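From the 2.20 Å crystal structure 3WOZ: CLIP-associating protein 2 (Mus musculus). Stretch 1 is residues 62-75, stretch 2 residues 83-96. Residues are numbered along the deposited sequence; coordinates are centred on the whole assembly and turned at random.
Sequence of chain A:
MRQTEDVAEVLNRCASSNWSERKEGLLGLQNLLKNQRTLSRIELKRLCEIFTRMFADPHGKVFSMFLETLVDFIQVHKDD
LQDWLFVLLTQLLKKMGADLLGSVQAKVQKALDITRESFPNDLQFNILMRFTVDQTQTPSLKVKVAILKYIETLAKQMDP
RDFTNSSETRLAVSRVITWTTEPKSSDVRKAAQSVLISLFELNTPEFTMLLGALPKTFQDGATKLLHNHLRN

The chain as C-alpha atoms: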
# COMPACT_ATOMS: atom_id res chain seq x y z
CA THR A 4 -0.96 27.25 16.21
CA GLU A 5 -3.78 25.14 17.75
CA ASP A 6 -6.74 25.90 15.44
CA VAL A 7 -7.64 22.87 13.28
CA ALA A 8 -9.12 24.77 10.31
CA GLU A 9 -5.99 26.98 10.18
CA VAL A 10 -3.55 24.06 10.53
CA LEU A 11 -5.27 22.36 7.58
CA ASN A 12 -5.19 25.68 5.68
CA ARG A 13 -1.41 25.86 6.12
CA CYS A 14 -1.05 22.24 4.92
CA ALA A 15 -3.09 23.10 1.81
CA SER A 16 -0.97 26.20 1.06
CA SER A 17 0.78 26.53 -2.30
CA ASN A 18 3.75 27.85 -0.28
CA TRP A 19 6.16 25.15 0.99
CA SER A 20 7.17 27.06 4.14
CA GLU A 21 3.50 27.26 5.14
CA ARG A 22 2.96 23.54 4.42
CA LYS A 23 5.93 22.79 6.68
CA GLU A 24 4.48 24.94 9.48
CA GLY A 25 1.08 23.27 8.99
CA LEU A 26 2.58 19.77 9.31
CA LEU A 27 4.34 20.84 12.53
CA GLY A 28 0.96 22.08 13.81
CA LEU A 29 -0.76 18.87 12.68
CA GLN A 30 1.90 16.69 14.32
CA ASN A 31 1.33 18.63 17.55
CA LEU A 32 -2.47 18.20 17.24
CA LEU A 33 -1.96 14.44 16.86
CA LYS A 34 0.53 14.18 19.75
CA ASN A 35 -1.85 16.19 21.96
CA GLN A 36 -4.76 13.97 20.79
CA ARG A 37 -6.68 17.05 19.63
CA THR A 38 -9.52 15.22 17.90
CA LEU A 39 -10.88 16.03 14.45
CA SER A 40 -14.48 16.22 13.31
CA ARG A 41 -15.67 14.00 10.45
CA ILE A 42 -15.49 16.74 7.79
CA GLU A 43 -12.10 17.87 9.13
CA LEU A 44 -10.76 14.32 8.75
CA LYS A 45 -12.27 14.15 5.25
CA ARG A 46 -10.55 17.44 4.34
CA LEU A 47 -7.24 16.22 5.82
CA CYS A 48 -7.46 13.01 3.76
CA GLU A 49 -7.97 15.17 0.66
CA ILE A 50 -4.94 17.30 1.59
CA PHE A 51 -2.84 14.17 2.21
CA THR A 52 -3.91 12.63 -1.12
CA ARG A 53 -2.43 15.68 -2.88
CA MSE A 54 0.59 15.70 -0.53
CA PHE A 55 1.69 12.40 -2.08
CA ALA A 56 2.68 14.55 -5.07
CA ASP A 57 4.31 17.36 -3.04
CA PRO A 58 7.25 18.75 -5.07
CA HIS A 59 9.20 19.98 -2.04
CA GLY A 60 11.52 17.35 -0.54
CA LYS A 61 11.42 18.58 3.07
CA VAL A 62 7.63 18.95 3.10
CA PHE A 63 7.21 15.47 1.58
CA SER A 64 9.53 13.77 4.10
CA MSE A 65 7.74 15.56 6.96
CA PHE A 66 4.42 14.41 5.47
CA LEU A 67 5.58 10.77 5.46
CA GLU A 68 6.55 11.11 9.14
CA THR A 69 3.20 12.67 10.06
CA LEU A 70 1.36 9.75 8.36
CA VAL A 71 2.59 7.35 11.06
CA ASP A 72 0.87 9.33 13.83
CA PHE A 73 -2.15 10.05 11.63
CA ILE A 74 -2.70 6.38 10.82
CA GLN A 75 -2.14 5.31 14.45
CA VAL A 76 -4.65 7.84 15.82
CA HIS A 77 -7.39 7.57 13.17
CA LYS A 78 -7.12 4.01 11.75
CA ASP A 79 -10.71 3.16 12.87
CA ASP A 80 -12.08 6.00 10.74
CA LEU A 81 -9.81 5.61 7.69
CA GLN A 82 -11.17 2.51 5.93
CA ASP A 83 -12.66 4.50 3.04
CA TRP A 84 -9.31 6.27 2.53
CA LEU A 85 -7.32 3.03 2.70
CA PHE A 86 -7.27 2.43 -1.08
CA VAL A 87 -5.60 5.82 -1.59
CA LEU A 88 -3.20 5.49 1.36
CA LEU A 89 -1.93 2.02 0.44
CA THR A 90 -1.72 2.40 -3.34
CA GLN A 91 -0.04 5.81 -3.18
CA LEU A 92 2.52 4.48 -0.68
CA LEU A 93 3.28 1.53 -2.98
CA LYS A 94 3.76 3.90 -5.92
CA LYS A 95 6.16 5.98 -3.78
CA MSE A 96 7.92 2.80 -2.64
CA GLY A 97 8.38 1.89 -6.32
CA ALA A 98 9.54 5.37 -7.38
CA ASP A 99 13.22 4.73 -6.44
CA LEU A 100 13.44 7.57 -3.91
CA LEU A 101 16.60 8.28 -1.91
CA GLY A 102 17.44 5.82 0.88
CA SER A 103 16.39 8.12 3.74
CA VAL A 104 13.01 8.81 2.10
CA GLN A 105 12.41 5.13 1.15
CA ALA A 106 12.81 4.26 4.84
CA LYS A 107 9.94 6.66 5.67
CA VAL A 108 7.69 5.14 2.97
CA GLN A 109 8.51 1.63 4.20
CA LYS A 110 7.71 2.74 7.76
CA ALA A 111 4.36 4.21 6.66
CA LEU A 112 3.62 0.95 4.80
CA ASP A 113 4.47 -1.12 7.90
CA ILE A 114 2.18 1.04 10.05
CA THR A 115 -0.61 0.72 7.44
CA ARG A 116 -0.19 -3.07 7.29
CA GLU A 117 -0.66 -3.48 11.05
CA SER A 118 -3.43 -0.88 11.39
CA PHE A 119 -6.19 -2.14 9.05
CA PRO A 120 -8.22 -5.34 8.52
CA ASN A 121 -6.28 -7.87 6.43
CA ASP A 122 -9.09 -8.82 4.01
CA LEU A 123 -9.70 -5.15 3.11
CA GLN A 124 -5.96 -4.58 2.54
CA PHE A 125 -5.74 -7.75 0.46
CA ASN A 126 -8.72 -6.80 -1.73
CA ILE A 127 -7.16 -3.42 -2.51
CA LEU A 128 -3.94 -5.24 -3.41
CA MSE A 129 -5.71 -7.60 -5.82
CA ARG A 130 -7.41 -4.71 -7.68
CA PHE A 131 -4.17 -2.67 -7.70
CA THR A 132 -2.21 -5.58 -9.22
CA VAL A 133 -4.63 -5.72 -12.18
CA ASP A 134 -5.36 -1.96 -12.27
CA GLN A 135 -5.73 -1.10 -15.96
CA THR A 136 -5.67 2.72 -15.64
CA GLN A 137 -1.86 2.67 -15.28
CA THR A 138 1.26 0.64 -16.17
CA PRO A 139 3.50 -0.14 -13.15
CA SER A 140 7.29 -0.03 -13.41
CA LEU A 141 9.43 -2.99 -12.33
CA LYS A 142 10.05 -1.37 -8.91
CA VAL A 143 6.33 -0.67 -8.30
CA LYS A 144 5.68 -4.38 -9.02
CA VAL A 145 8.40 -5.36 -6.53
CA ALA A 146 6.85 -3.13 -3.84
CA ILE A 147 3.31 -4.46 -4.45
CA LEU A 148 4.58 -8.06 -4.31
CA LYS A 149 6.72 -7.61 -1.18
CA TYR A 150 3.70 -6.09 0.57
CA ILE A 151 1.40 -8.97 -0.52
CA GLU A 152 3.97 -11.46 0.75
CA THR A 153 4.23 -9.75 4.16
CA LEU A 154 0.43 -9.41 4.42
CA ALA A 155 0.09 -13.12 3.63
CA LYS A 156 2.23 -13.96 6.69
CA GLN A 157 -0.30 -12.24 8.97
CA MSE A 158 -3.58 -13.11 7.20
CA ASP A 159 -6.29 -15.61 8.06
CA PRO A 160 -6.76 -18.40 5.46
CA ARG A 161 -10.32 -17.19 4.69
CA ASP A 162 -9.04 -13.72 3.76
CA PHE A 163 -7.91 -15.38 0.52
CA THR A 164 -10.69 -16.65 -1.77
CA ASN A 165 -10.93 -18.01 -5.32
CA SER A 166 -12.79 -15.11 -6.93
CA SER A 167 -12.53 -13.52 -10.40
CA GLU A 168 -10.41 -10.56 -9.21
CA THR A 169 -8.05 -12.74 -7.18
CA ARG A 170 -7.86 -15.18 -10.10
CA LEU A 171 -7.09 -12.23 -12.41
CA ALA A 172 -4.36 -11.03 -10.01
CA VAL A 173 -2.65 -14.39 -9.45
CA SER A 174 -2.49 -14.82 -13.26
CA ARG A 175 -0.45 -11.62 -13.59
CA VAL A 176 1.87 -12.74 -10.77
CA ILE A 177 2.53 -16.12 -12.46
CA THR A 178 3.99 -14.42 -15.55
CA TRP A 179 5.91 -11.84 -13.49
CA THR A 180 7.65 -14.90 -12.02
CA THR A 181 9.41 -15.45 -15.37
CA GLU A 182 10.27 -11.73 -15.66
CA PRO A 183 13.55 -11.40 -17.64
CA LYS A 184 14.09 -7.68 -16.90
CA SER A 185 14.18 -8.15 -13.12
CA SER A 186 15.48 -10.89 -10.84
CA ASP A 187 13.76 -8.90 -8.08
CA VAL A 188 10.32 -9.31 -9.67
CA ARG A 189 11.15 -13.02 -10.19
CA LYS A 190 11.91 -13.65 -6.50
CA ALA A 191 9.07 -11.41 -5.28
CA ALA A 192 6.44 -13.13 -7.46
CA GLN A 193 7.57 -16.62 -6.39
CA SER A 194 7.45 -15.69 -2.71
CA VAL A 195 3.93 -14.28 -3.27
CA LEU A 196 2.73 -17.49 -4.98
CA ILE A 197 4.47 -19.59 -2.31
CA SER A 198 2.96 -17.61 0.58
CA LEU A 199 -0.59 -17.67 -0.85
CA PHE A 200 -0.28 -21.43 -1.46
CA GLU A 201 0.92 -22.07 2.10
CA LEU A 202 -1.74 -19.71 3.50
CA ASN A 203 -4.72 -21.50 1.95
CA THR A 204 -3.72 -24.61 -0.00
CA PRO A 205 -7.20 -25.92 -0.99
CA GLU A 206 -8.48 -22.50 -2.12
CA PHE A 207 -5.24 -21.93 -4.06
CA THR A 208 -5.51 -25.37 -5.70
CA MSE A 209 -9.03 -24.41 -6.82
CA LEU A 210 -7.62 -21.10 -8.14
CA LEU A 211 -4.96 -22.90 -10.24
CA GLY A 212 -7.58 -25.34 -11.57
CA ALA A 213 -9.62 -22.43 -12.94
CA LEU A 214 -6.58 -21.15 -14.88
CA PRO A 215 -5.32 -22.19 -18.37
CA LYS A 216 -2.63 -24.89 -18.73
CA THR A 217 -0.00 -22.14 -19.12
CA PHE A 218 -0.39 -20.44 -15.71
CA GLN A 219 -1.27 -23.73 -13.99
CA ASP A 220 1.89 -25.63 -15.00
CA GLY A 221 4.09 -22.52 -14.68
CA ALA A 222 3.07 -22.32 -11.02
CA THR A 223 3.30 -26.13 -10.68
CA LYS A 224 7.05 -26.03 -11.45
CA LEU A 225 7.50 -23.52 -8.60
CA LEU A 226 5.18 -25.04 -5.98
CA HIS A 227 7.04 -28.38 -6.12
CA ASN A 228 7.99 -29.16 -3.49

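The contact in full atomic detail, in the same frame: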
# COMPACT_ATOMS: atom_id res chain seq x y z
N VAL A 62 9.06 19.07 2.81
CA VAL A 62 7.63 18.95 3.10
C VAL A 62 7.18 17.50 2.96
O VAL A 62 6.48 16.98 3.84
CB VAL A 62 6.79 19.87 2.18
CG1 VAL A 62 5.30 19.71 2.47
CG2 VAL A 62 7.20 21.34 2.36
N PHE A 63 7.61 16.84 1.88
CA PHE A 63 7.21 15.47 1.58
C PHE A 63 7.70 14.47 2.64
O PHE A 63 6.94 13.61 3.07
CB PHE A 63 7.65 15.05 0.17
CG PHE A 63 7.27 13.65 -0.21
CD1 PHE A 63 8.23 12.64 -0.28
CD2 PHE A 63 5.94 13.32 -0.49
CE1 PHE A 63 7.89 11.34 -0.63
CE2 PHE A 63 5.59 12.02 -0.84
CZ PHE A 63 6.56 11.02 -0.91
N SER A 64 8.96 14.60 3.04
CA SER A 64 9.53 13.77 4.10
C SER A 64 8.85 13.98 5.45
O SER A 64 8.62 13.02 6.19
CB SER A 64 11.03 13.98 4.22
OG SER A 64 11.71 13.14 3.31
N MSE A 65 8.52 15.23 5.76
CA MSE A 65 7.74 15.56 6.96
C MSE A 65 6.32 14.99 6.91
O MSE A 65 5.77 14.58 7.93
CB MSE A 65 7.65 17.07 7.14
CG MSE A 65 8.93 17.75 7.59
SE MSE A 65 8.59 19.66 7.73
CE MSE A 65 7.25 19.60 9.15
N PHE A 66 5.74 14.98 5.71
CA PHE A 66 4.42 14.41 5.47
C PHE A 66 4.42 12.91 5.75
O PHE A 66 3.56 12.41 6.48
CB PHE A 66 3.95 14.72 4.03
CG PHE A 66 2.99 13.71 3.45
CD1 PHE A 66 1.69 13.57 3.95
CD2 PHE A 66 3.38 12.91 2.37
CE1 PHE A 66 0.81 12.64 3.39
CE2 PHE A 66 2.50 11.98 1.81
CZ PHE A 66 1.21 11.84 2.32
N LEU A 67 5.40 12.20 5.19
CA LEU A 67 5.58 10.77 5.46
C LEU A 67 5.70 10.43 6.94
O LEU A 67 5.18 9.41 7.39
CB LEU A 67 6.80 10.22 4.71
CG LEU A 67 6.69 10.12 3.19
CD1 LEU A 67 8.03 9.66 2.63
CD2 LEU A 67 5.55 9.17 2.75
N GLU A 68 6.39 11.29 7.69
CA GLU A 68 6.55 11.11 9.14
C GLU A 68 5.25 11.35 9.90
O GLU A 68 4.97 10.68 10.88
CB GLU A 68 7.65 12.02 9.70
CG GLU A 68 9.04 11.59 9.32
CD GLU A 68 10.10 12.63 9.65
OE1 GLU A 68 9.88 13.83 9.38
OE2 GLU A 68 11.17 12.23 10.16
N THR A 69 4.48 12.33 9.44
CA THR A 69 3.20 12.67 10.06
C THR A 69 2.17 11.55 9.84
O THR A 69 1.31 11.33 10.69
CB THR A 69 2.66 14.00 9.50
OG1 THR A 69 3.72 14.97 9.48
CG2 THR A 69 1.52 14.54 10.36
N LEU A 70 2.28 10.85 8.71
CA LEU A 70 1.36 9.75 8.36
C LEU A 70 1.32 8.67 9.43
O LEU A 70 0.25 8.12 9.71
CB LEU A 70 1.75 9.11 7.02
CG LEU A 70 1.14 9.59 5.70
CD1 LEU A 70 1.67 8.74 4.55
CD2 LEU A 70 -0.39 9.54 5.72
N VAL A 71 2.47 8.39 10.04
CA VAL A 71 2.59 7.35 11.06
C VAL A 71 1.65 7.64 12.23
O VAL A 71 0.86 6.79 12.62
CB VAL A 71 4.06 7.20 11.55
CG1 VAL A 71 4.16 6.27 12.76
CG2 VAL A 71 4.94 6.69 10.42
N ASP A 72 1.73 8.87 12.75
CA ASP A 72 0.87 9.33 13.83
C ASP A 72 -0.59 9.43 13.42
O ASP A 72 -1.48 9.12 14.20
CB ASP A 72 1.35 10.70 14.33
CG ASP A 72 2.68 10.61 15.02
OD1 ASP A 72 3.71 10.99 14.40
OD2 ASP A 72 2.71 10.14 16.17
N PHE A 73 -0.81 9.88 12.19
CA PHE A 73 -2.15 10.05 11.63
C PHE A 73 -2.86 8.72 11.52
O PHE A 73 -4.00 8.58 11.96
CB PHE A 73 -2.07 10.75 10.27
CG PHE A 73 -3.39 10.89 9.57
CD1 PHE A 73 -3.63 10.20 8.38
CD2 PHE A 73 -4.39 11.71 10.08
CE1 PHE A 73 -4.84 10.33 7.72
CE2 PHE A 73 -5.61 11.84 9.42
CZ PHE A 73 -5.83 11.16 8.23
N ILE A 74 -2.17 7.73 10.93
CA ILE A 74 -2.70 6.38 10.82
C ILE A 74 -2.97 5.78 12.20
O ILE A 74 -4.04 5.22 12.44
CB ILE A 74 -1.78 5.46 9.98
CG1 ILE A 74 -1.69 5.95 8.53
CG2 ILE A 74 -2.27 4.02 10.03
CD1 ILE A 74 -0.46 5.47 7.79
N GLN A 75 -2.00 5.89 13.11
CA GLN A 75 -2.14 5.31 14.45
C GLN A 75 -3.31 5.88 15.25
O GLN A 75 -3.97 5.16 15.97
CB GLN A 75 -0.82 5.42 15.23
CG GLN A 75 0.21 4.40 14.78
CD GLN A 75 1.61 4.68 15.31
OE1 GLN A 75 1.88 5.76 15.83
NE2 GLN A 75 2.50 3.70 15.16
N ASP A 83 -12.27 4.00 4.35
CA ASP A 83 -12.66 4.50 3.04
C ASP A 83 -11.52 5.22 2.32
O ASP A 83 -11.57 5.42 1.11
CB ASP A 83 -13.88 5.42 3.14
CG ASP A 83 -15.13 4.69 3.60
OD1 ASP A 83 -15.87 5.26 4.43
OD2 ASP A 83 -15.38 3.56 3.15
N TRP A 84 -10.49 5.61 3.08
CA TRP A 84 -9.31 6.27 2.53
C TRP A 84 -8.18 5.28 2.28
O TRP A 84 -7.15 5.63 1.69
CB TRP A 84 -8.85 7.41 3.45
CG TRP A 84 -7.79 8.30 2.84
CD1 TRP A 84 -7.91 9.06 1.71
CD2 TRP A 84 -6.45 8.50 3.33
NE1 TRP A 84 -6.73 9.73 1.47
CE2 TRP A 84 -5.82 9.40 2.44
CE3 TRP A 84 -5.73 8.01 4.43
CZ2 TRP A 84 -4.50 9.82 2.62
CZ3 TRP A 84 -4.42 8.43 4.60
CH2 TRP A 84 -3.82 9.33 3.70
N LEU A 85 -8.37 4.04 2.73
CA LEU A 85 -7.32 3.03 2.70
C LEU A 85 -6.80 2.73 1.29
O LEU A 85 -5.59 2.56 1.11
CB LEU A 85 -7.76 1.74 3.41
CG LEU A 85 -6.77 0.57 3.45
CD1 LEU A 85 -5.44 0.95 4.11
CD2 LEU A 85 -7.38 -0.66 4.12
N PHE A 86 -7.69 2.67 0.30
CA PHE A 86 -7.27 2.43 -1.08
C PHE A 86 -6.22 3.45 -1.50
O PHE A 86 -5.19 3.09 -2.06
CB PHE A 86 -8.46 2.45 -2.06
CG PHE A 86 -8.05 2.46 -3.51
CD1 PHE A 86 -7.93 3.67 -4.20
CD2 PHE A 86 -7.77 1.27 -4.17
CE1 PHE A 86 -7.53 3.68 -5.55
CE2 PHE A 86 -7.37 1.27 -5.51
CZ PHE A 86 -7.26 2.48 -6.20
N VAL A 87 -6.49 4.72 -1.22
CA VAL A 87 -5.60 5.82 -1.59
C VAL A 87 -4.29 5.74 -0.81
O VAL A 87 -3.22 5.81 -1.40
CB VAL A 87 -6.29 7.20 -1.39
CG1 VAL A 87 -5.26 8.33 -1.42
CG2 VAL A 87 -7.37 7.42 -2.45
N LEU A 88 -4.38 5.57 0.51
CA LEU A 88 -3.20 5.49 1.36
C LEU A 88 -2.23 4.40 0.89
O LEU A 88 -1.05 4.67 0.66
CB LEU A 88 -3.61 5.24 2.81
CG LEU A 88 -2.51 4.94 3.84
CD1 LEU A 88 -1.55 6.11 3.98
CD2 LEU A 88 -3.15 4.57 5.18
N LEU A 89 -2.75 3.19 0.73
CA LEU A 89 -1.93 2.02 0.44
C LEU A 89 -1.34 2.04 -0.97
O LEU A 89 -0.14 1.78 -1.15
CB LEU A 89 -2.73 0.73 0.70
CG LEU A 89 -2.06 -0.61 0.42
CD1 LEU A 89 -0.68 -0.72 1.10
CD2 LEU A 89 -2.97 -1.76 0.83
N THR A 90 -2.17 2.38 -1.96
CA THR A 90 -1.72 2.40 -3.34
C THR A 90 -0.71 3.51 -3.59
O THR A 90 0.28 3.30 -4.29
CB THR A 90 -2.89 2.51 -4.36
OG1 THR A 90 -3.64 3.70 -4.10
CG2 THR A 90 -3.79 1.29 -4.27
N GLN A 91 -0.96 4.69 -3.02
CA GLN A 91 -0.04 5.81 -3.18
C GLN A 91 1.31 5.54 -2.52
O GLN A 91 2.35 5.92 -3.05
CB GLN A 91 -0.65 7.12 -2.65
CG GLN A 91 -1.74 7.71 -3.55
CD GLN A 91 -1.20 8.20 -4.88
OE1 GLN A 91 -0.26 9.00 -4.93
NE2 GLN A 91 -1.80 7.73 -5.97
N LEU A 92 1.29 4.86 -1.37
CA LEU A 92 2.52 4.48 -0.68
C LEU A 92 3.31 3.46 -1.49
O LEU A 92 4.54 3.52 -1.53
CB LEU A 92 2.23 3.95 0.72
CG LEU A 92 1.94 4.93 1.86
CD1 LEU A 92 1.65 4.14 3.13
CD2 LEU A 92 3.11 5.92 2.08
N LEU A 93 2.61 2.54 -2.15
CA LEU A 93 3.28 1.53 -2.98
C LEU A 93 3.89 2.15 -4.23
O LEU A 93 4.98 1.74 -4.66
CB LEU A 93 2.33 0.39 -3.34
CG LEU A 93 1.96 -0.56 -2.19
CD1 LEU A 93 0.77 -1.41 -2.60
CD2 LEU A 93 3.14 -1.43 -1.78
N LYS A 94 3.21 3.13 -4.80
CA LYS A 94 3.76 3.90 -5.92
C LYS A 94 5.03 4.65 -5.50
O LYS A 94 6.04 4.62 -6.21
CB LYS A 94 2.72 4.86 -6.49
CG LYS A 94 1.61 4.18 -7.27
CD LYS A 94 0.63 5.19 -7.84
CE LYS A 94 -0.14 4.59 -9.01
NZ LYS A 94 -1.27 5.46 -9.45
N LYS A 95 4.99 5.29 -4.33
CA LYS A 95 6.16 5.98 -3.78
C LYS A 95 7.30 5.02 -3.48
O LYS A 95 8.46 5.32 -3.76
CB LYS A 95 5.79 6.78 -2.52
CG LYS A 95 4.97 8.03 -2.79
CD LYS A 95 5.70 8.96 -3.74
CE LYS A 95 4.73 9.68 -4.64
NZ LYS A 95 5.39 10.83 -5.28
N MSE A 96 6.95 3.86 -2.93
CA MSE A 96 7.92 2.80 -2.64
C MSE A 96 8.58 2.27 -3.92
O MSE A 96 9.72 1.80 -3.88
CB MSE A 96 7.26 1.66 -1.87
CG MSE A 96 8.23 0.69 -1.21
SE MSE A 96 9.26 1.51 0.24
CE MSE A 96 10.87 0.41 0.10

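The two stretches pack through side chains alone: no hydrogen bond crosses between them, and the helix axes, at 151° and so nearly antiparallel, come no closer than 13.5 Å. That spacing leaves room for large, mostly apolar side chains; 338 Å² is buried, both sides summed.

W84 covers the most surface, 48 Å². Its CA-to-CB bond points toward stretch 1, and chi1 near t (-170°) carries the indole to L70 and F73. L70 CD2 lies 4.0 Å from W84 CH2, at the indole edge. F73 CE1 lies 3.7 Å from W84 CZ3; the centroids of the F73 ring and the W84 six-membered ring are 5.8 Å apart and the planes meet at 79°, an offset edge-to-face pair with the edge of F73 toward the face of W84.

L88, with 44 Å² covered, packs against both L70 and I74: L88 CD1 is 4.0 Å from L70 CD2 and also 4.0 Å from I74 CD1, and L88 CD2 adds a 3.9 Å contact to I74 CD1; L70 and I74 are one helical turn apart.

L70, with 42 Å² covered, links three partners, since its CD1 also sits 4.0 Å from L92 CD2. L92 CD2 is in turn 4.1 Å from L67 CD2.

F63 closes the far end, its CZ 3.6 Å from K95 CD. Lysine suits this partly exposed place: its aliphatic chain meets the ring, while NZ is hydrogen-bonded elsewhere in the structure.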